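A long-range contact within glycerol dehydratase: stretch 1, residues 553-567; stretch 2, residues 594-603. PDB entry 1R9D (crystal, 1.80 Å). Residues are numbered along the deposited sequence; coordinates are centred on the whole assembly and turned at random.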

ATOM      1  N   VAL A 553     -34.762 -15.330  10.263  1.00 24.78           N
ATOM      2  CA  VAL A 553     -35.403 -16.256   9.324  1.00 24.71           C
ATOM      3  C   VAL A 553     -36.856 -16.638   9.638  1.00 24.26           C
ATOM      4  O   VAL A 553     -37.706 -16.598   8.750  1.00 24.31           O
ATOM      5  CB  VAL A 553     -34.571 -17.553   9.155  1.00 24.59           C
ATOM      6  CG1 VAL A 553     -35.286 -18.512   8.194  1.00 26.05           C
ATOM      7  CG2 VAL A 553     -33.192 -17.213   8.593  1.00 25.84           C
ATOM      8  N   ALA A 554     -37.152 -17.016  10.878  1.00 24.17           N
ATOM      9  CA  ALA A 554     -38.523 -17.393  11.212  1.00 25.26           C
ATOM     10  C   ALA A 554     -39.454 -16.191  11.092  1.00 25.95           C
ATOM     11  O   ALA A 554     -40.605 -16.329  10.669  1.00 26.62           O
ATOM     12  CB  ALA A 554     -38.594 -17.969  12.619  1.00 24.60           C
ATOM     13  N   ASN A 555     -38.955 -15.011  11.452  1.00 25.69           N
ATOM     14  CA  ASN A 555     -39.773 -13.807  11.371  1.00 27.38           C
ATOM     15  C   ASN A 555     -40.149 -13.497   9.919  1.00 27.97           C
ATOM     16  O   ASN A 555     -41.269 -13.064   9.637  1.00 27.93           O
ATOM     17  CB  ASN A 555     -39.039 -12.610  11.992  1.00 26.74           C
ATOM     18  CG  ASN A 555     -38.648 -12.855  13.441  1.00 28.15           C
ATOM     19  OD1 ASN A 555     -37.541 -13.311  13.728  1.00 28.54           O
ATOM     20  ND2 ASN A 555     -39.567 -12.574  14.361  1.00 29.28           N
ATOM     21  N   ILE A 556     -39.218 -13.730   8.997  1.00 27.35           N
ATOM     22  CA  ILE A 556     -39.484 -13.478   7.585  1.00 27.71           C
ATOM     23  C   ILE A 556     -40.477 -14.478   7.004  1.00 27.23           C
ATOM     24  O   ILE A 556     -41.386 -14.097   6.269  1.00 26.75           O
ATOM     25  CB  ILE A 556     -38.166 -13.491   6.753  1.00 29.61           C
ATOM     26  CG1 ILE A 556     -37.502 -12.112   6.822  1.00 30.79           C
ATOM     27  CG2 ILE A 556     -38.455 -13.821   5.290  1.00 30.75           C
ATOM     28  CD1 ILE A 556     -37.348 -11.569   8.215  1.00 32.27           C
ATOM     29  N   GLY A 557     -40.309 -15.755   7.328  1.00 26.60           N
ATOM     30  CA  GLY A 557     -41.226 -16.761   6.821  1.00 26.11           C
ATOM     31  C   GLY A 557     -42.638 -16.514   7.326  1.00 26.22           C
ATOM     32  O   GLY A 557     -43.598 -16.521   6.550  1.00 24.81           O
ATOM     33  N   ASP A 558     -42.763 -16.290   8.631  1.00 25.19           N
ATOM     34  CA  ASP A 558     -44.065 -16.038   9.242  1.00 26.38           C
ATOM     35  C   ASP A 558     -44.678 -14.731   8.727  1.00 26.16           C
ATOM     36  O   ASP A 558     -45.890 -14.647   8.523  1.00 25.95           O
ATOM     37  CB  ASP A 558     -43.937 -16.009  10.773  1.00 26.90           C
ATOM     38  CG  ASP A 558     -43.475 -17.348  11.354  1.00 29.47           C
ATOM     39  OD1 ASP A 558     -43.689 -18.393  10.700  1.00 31.14           O
ATOM     40  OD2 ASP A 558     -42.910 -17.366  12.471  1.00 30.34           O
ATOM     41  N   SER A 559     -43.846 -13.714   8.509  1.00 25.81           N
ATOM     42  CA  SER A 559     -44.348 -12.439   8.002  1.00 25.64           C
ATOM     43  C   SER A 559     -44.791 -12.561   6.545  1.00 25.57           C
ATOM     44  O   SER A 559     -45.836 -12.040   6.160  1.00 25.75           O
ATOM     45  CB  SER A 559     -43.281 -11.343   8.103  1.00 25.51           C
ATOM     46  OG  SER A 559     -42.961 -11.047   9.454  1.00 25.99           O
ATOM     47  N   LEU A 560     -43.995 -13.243   5.729  1.00 24.99           N
ATOM     48  CA  LEU A 560     -44.341 -13.398   4.319  1.00 25.27           C
ATOM     49  C   LEU A 560     -45.627 -14.197   4.116  1.00 25.26           C
ATOM     50  O   LEU A 560     -46.464 -13.822   3.297  1.00 24.28           O
ATOM     51  CB  LEU A 560     -43.190 -14.055   3.548  1.00 26.41           C
ATOM     52  CG  LEU A 560     -41.938 -13.188   3.362  1.00 26.81           C
ATOM     53  CD1 LEU A 560     -40.867 -13.969   2.598  1.00 28.18           C
ATOM     54  CD2 LEU A 560     -42.302 -11.924   2.613  1.00 27.30           C
ATOM     55  N   VAL A 561     -45.796 -15.289   4.854  1.00 25.71           N
ATOM     56  CA  VAL A 561     -47.007 -16.085   4.687  1.00 26.80           C
ATOM     57  C   VAL A 561     -48.236 -15.334   5.191  1.00 27.81           C
ATOM     58  O   VAL A 561     -49.342 -15.522   4.673  1.00 28.18           O
ATOM     59  CB  VAL A 561     -46.909 -17.469   5.393  1.00 26.69           C
ATOM     60  CG1 VAL A 561     -47.133 -17.331   6.894  1.00 26.19           C
ATOM     61  CG2 VAL A 561     -47.934 -18.431   4.772  1.00 26.75           C
ATOM     62  N   ALA A 562     -48.047 -14.475   6.188  1.00 28.20           N
ATOM     63  CA  ALA A 562     -49.163 -13.701   6.724  1.00 28.58           C
ATOM     64  C   ALA A 562     -49.617 -12.682   5.681  1.00 29.54           C
ATOM     65  O   ALA A 562     -50.814 -12.505   5.452  1.00 29.55           O
ATOM     66  CB  ALA A 562     -48.753 -12.997   8.011  1.00 29.05           C
ATOM     67  N   VAL A 563     -48.657 -12.016   5.046  1.00 29.14           N
ATOM     68  CA  VAL A 563     -48.970 -11.026   4.022  1.00 29.49           C
ATOM     69  C   VAL A 563     -49.687 -11.694   2.849  1.00 31.25           C
ATOM     70  O   VAL A 563     -50.722 -11.213   2.384  1.00 32.17           O
ATOM     71  CB  VAL A 563     -47.678 -10.326   3.512  1.00 28.27           C
ATOM     72  CG1 VAL A 563     -47.970  -9.512   2.263  1.00 27.55           C
ATOM     73  CG2 VAL A 563     -47.124  -9.421   4.596  1.00 27.05           C
ATOM     74  N   LYS A 564     -49.141 -12.815   2.388  1.00 31.30           N
ATOM     75  CA  LYS A 564     -49.719 -13.548   1.270  1.00 32.35           C
ATOM     76  C   LYS A 564     -51.135 -14.062   1.527  1.00 33.13           C
ATOM     77  O   LYS A 564     -52.008 -13.933   0.669  1.00 33.29           O
ATOM     78  CB  LYS A 564     -48.824 -14.733   0.895  1.00 31.94           C
ATOM     79  CG  LYS A 564     -49.392 -15.594  -0.226  1.00 34.03           C
ATOM     80  CD  LYS A 564     -48.526 -16.817  -0.493  1.00 36.30           C
ATOM     81  CE  LYS A 564     -49.189 -17.752  -1.492  1.00 38.45           C
ATOM     82  NZ  LYS A 564     -50.445 -18.358  -0.943  1.00 40.02           N
ATOM     83  N   LYS A 565     -51.354 -14.644   2.703  1.00 33.13           N
ATOM     84  CA  LYS A 565     -52.657 -15.205   3.062  1.00 34.49           C
ATOM     85  C   LYS A 565     -53.713 -14.206   3.515  1.00 34.29           C
ATOM     86  O   LYS A 565     -54.809 -14.148   2.954  1.00 34.78           O
ATOM     87  CB  LYS A 565     -52.501 -16.251   4.168  1.00 35.06           C
ATOM     88  CG  LYS A 565     -51.790 -17.523   3.752  1.00 38.07           C
ATOM     89  CD  LYS A 565     -51.735 -18.506   4.918  1.00 39.47           C
ATOM     90  CE  LYS A 565     -53.131 -18.914   5.388  1.00 40.59           C
ATOM     91  NZ  LYS A 565     -53.814 -19.834   4.429  1.00 41.10           N
ATOM     92  N   ILE A 566     -53.386 -13.439   4.547  1.00 34.03           N
ATOM     93  CA  ILE A 566     -54.318 -12.472   5.110  1.00 34.12           C
ATOM     94  C   ILE A 566     -54.630 -11.285   4.206  1.00 34.39           C
ATOM     95  O   ILE A 566     -55.761 -10.804   4.180  1.00 34.73           O
ATOM     96  CB  ILE A 566     -53.802 -11.937   6.467  1.00 34.52           C
ATOM     97  CG1 ILE A 566     -53.504 -13.106   7.413  1.00 34.93           C
ATOM     98  CG2 ILE A 566     -54.836 -11.012   7.094  1.00 34.86           C
ATOM     99  CD1 ILE A 566     -54.693 -14.008   7.679  1.00 36.26           C
ATOM    100  N   VAL A 567     -53.638 -10.814   3.458  1.00 34.11           N
ATOM    101  CA  VAL A 567     -53.844  -9.666   2.588  1.00 34.23           C
ATOM    102  C   VAL A 567     -54.195  -9.982   1.137  1.00 35.54           C
ATOM    103  O   VAL A 567     -55.241  -9.559   0.645  1.00 35.72           O
ATOM    104  CB  VAL A 567     -52.607  -8.739   2.592  1.00 34.57           C
ATOM    105  CG1 VAL A 567     -52.845  -7.546   1.681  1.00 34.37           C
ATOM    106  CG2 VAL A 567     -52.316  -8.264   4.007  1.00 33.58           C
TER
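Stretch 2, residues 594-603: ALLKNAPKFG

At the apolar centre of this contact in glycerol dehydratase, two alanines face each other: Ala562 CB lies 4.2 Å from Ala599 CB, and also 4.3 Å from Leu596 CD2. The CA-to-CB bond of Leu596 points sideways, but the end of its side chain comes nearer. One turn on, Ile566 meets the helical part of stretch 2, its CG2 4.0 Å from Leu595 CD2 and its CG1 4.4 Å from Leu596 CD2. Pro600 packs beside this cluster, with its CD 3.6 Å from Lys565 CD and its carbonyl O 3.3 Å from Val561 CG1. Toward the start of stretch 1, Ala554 CB approaches Phe602 CD2 at 3.9 Å, obliquely to the ring.

The arrangement illustrates how a helix can be covered by a segment that arrives as helix and leaves as extended chain. Stretch 1 is helical throughout, with a wider pi-type turn at 563-567. Residues 594-597 of stretch 2 are helical, in a helix that begins earlier in the chain; from Ala599 to Phe602 the backbone is extended, with psi between 136° and 160°. The two stretches run in opposite senses: CA atoms pair Ala562 with Ala599 (5.7 Å), Asp558 with Lys601 (5.5 Å) and Ala554 with Phe602 (6.1 Å), roughly one turn of the stretch 1 helix per step.

The polar edge centres on Asp558. Its OD1 accepts a nearly straight hydrogen bond from Phe602 N (2.7 Å, 167°), satisfying a backbone amide in the extended segment. A water bridges Asp558 OD2 (2.8 Å) and Phe602 O (3.0 Å). A second water donates to Asp558 O (2.9 Å) and Pro600 O (2.8 Å) and accepts from Lys601 NZ (2.7 Å). Lys601 NZ also donates to Leu596 O (2.9 Å) and Ala599 O (3.0 Å) within its own stretch; the bond to Leu596 O links the extended segment to the helical residues.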

ATOM      1  N   ALA A 594     -54.335 -10.433  15.990  1.00 32.87           N
ATOM      2  CA  ALA A 594     -54.724 -11.816  16.257  1.00 31.84           C
ATOM      3  C   ALA A 594     -54.790 -12.604  14.957  1.00 31.22           C
ATOM      4  O   ALA A 594     -54.428 -13.780  14.904  1.00 30.97           O
ATOM      5  CB  ALA A 594     -56.078 -11.852  16.958  1.00 32.88           C
ATOM      6  N   LEU A 595     -55.267 -11.943  13.910  1.00 30.56           N
ATOM      7  CA  LEU A 595     -55.390 -12.550  12.594  1.00 30.91           C
ATOM      8  C   LEU A 595     -53.992 -12.937  12.104  1.00 30.57           C
ATOM      9  O   LEU A 595     -53.779 -14.026  11.566  1.00 29.77           O
ATOM     10  CB  LEU A 595     -56.030 -11.536  11.645  1.00 32.78           C
ATOM     11  CG  LEU A 595     -56.955 -12.006  10.526  1.00 34.97           C
ATOM     12  CD1 LEU A 595     -58.001 -12.975  11.066  1.00 34.09           C
ATOM     13  CD2 LEU A 595     -57.620 -10.784   9.911  1.00 34.73           C
ATOM     14  N   LEU A 596     -53.040 -12.035  12.313  1.00 29.83           N
ATOM     15  CA  LEU A 596     -51.660 -12.266  11.911  1.00 29.88           C
ATOM     16  C   LEU A 596     -51.022 -13.375  12.741  1.00 29.22           C
ATOM     17  O   LEU A 596     -50.373 -14.265  12.197  1.00 30.28           O
ATOM     18  CB  LEU A 596     -50.852 -10.975  12.053  1.00 29.75           C
ATOM     19  CG  LEU A 596     -51.352  -9.774  11.243  1.00 29.80           C
ATOM     20  CD1 LEU A 596     -50.444  -8.587  11.509  1.00 30.88           C
ATOM     21  CD2 LEU A 596     -51.374 -10.102   9.756  1.00 31.11           C
ATOM     22  N   LYS A 597     -51.212 -13.329  14.058  1.00 29.06           N
ATOM     23  CA  LYS A 597     -50.650 -14.349  14.938  1.00 29.68           C
ATOM     24  C   LYS A 597     -51.209 -15.736  14.650  1.00 29.80           C
ATOM     25  O   LYS A 597     -50.520 -16.740  14.844  1.00 28.86           O
ATOM     26  CB  LYS A 597     -50.922 -14.008  16.405  1.00 31.78           C
ATOM     27  CG  LYS A 597     -50.149 -12.818  16.925  1.00 35.01           C
ATOM     28  CD  LYS A 597     -50.368 -12.657  18.421  1.00 39.30           C
ATOM     29  CE  LYS A 597     -49.565 -11.495  18.981  1.00 42.15           C
ATOM     30  NZ  LYS A 597     -49.820 -11.309  20.442  1.00 44.47           N
ATOM     31  N   ASN A 598     -52.457 -15.793  14.187  1.00 29.18           N
ATOM     32  CA  ASN A 598     -53.090 -17.074  13.901  1.00 28.77           C
ATOM     33  C   ASN A 598     -52.775 -17.639  12.520  1.00 28.30           C
ATOM     34  O   ASN A 598     -53.206 -18.743  12.188  1.00 27.37           O
ATOM     35  CB  ASN A 598     -54.607 -16.980  14.108  1.00 29.80           C
ATOM     36  CG  ASN A 598     -54.987 -16.812  15.576  1.00 30.52           C
ATOM     37  OD1 ASN A 598     -54.308 -17.326  16.467  1.00 30.71           O
ATOM     38  ND2 ASN A 598     -56.086 -16.109  15.831  1.00 31.78           N
ATOM     39  N   ALA A 599     -52.028 -16.886  11.716  1.00 27.71           N
ATOM     40  CA  ALA A 599     -51.634 -17.364  10.391  1.00 27.60           C
ATOM     41  C   ALA A 599     -50.640 -18.505  10.641  1.00 27.42           C
ATOM     42  O   ALA A 599     -50.059 -18.588  11.725  1.00 27.33           O
ATOM     43  CB  ALA A 599     -50.973 -16.239   9.600  1.00 27.81           C
ATOM     44  N   PRO A 600     -50.429 -19.395   9.653  1.00 27.02           N
ATOM     45  CA  PRO A 600     -49.495 -20.524   9.814  1.00 27.32           C
ATOM     46  C   PRO A 600     -48.087 -20.081  10.236  1.00 25.84           C
ATOM     47  O   PRO A 600     -47.548 -19.130   9.682  1.00 25.72           O
ATOM     48  CB  PRO A 600     -49.490 -21.177   8.430  1.00 27.85           C
ATOM     49  CG  PRO A 600     -50.827 -20.809   7.861  1.00 28.47           C
ATOM     50  CD  PRO A 600     -50.989 -19.372   8.291  1.00 27.63           C
ATOM     51  N   LYS A 601     -47.496 -20.790  11.197  1.00 25.73           N
ATOM     52  CA  LYS A 601     -46.161 -20.453  11.694  1.00 25.07           C
ATOM     53  C   LYS A 601     -45.087 -21.501  11.388  1.00 24.80           C
ATOM     54  O   LYS A 601     -45.337 -22.707  11.418  1.00 24.59           O
ATOM     55  CB  LYS A 601     -46.216 -20.215  13.211  1.00 25.30           C
ATOM     56  CG  LYS A 601     -47.054 -19.010  13.633  1.00 25.31           C
ATOM     57  CD  LYS A 601     -46.372 -17.695  13.276  1.00 26.35           C
ATOM     58  CE  LYS A 601     -47.236 -16.480  13.626  1.00 26.90           C
ATOM     59  NZ  LYS A 601     -48.383 -16.300  12.678  1.00 26.03           N
ATOM     60  N   PHE A 602     -43.885 -21.012  11.101  1.00 24.27           N
ATOM     61  CA  PHE A 602     -42.727 -21.848  10.803  1.00 24.41           C
ATOM     62  C   PHE A 602     -42.396 -22.747  11.997  1.00 24.06           C
ATOM     63  O   PHE A 602     -42.443 -22.307  13.147  1.00 24.60           O
ATOM     64  CB  PHE A 602     -41.541 -20.926  10.487  1.00 24.41           C
ATOM     65  CG  PHE A 602     -40.248 -21.639  10.219  1.00 24.57           C
ATOM     66  CD1 PHE A 602     -40.095 -22.437   9.087  1.00 25.49           C
ATOM     67  CD2 PHE A 602     -39.156 -21.463  11.071  1.00 25.16           C
ATOM     68  CE1 PHE A 602     -38.875 -23.046   8.802  1.00 24.80           C
ATOM     69  CE2 PHE A 602     -37.925 -22.069  10.795  1.00 25.06           C
ATOM     70  CZ  PHE A 602     -37.787 -22.862   9.656  1.00 25.67           C
ATOM     71  N   GLY A 603     -42.065 -24.008  11.729  1.00 23.91           N
ATOM     72  CA  GLY A 603     -41.716 -24.916  12.810  1.00 24.07           C
ATOM     73  C   GLY A 603     -42.770 -25.944  13.175  1.00 24.79           C
ATOM     74  O   GLY A 603     -42.641 -26.622  14.196  1.00 25.10           O
TER
HETATM   75  O   HOH W   1     -47.610 -16.357  10.046  1.00 30.71           O
HETATM   76  O   HOH W   2     -41.702 -19.445  13.811  1.00 30.84           O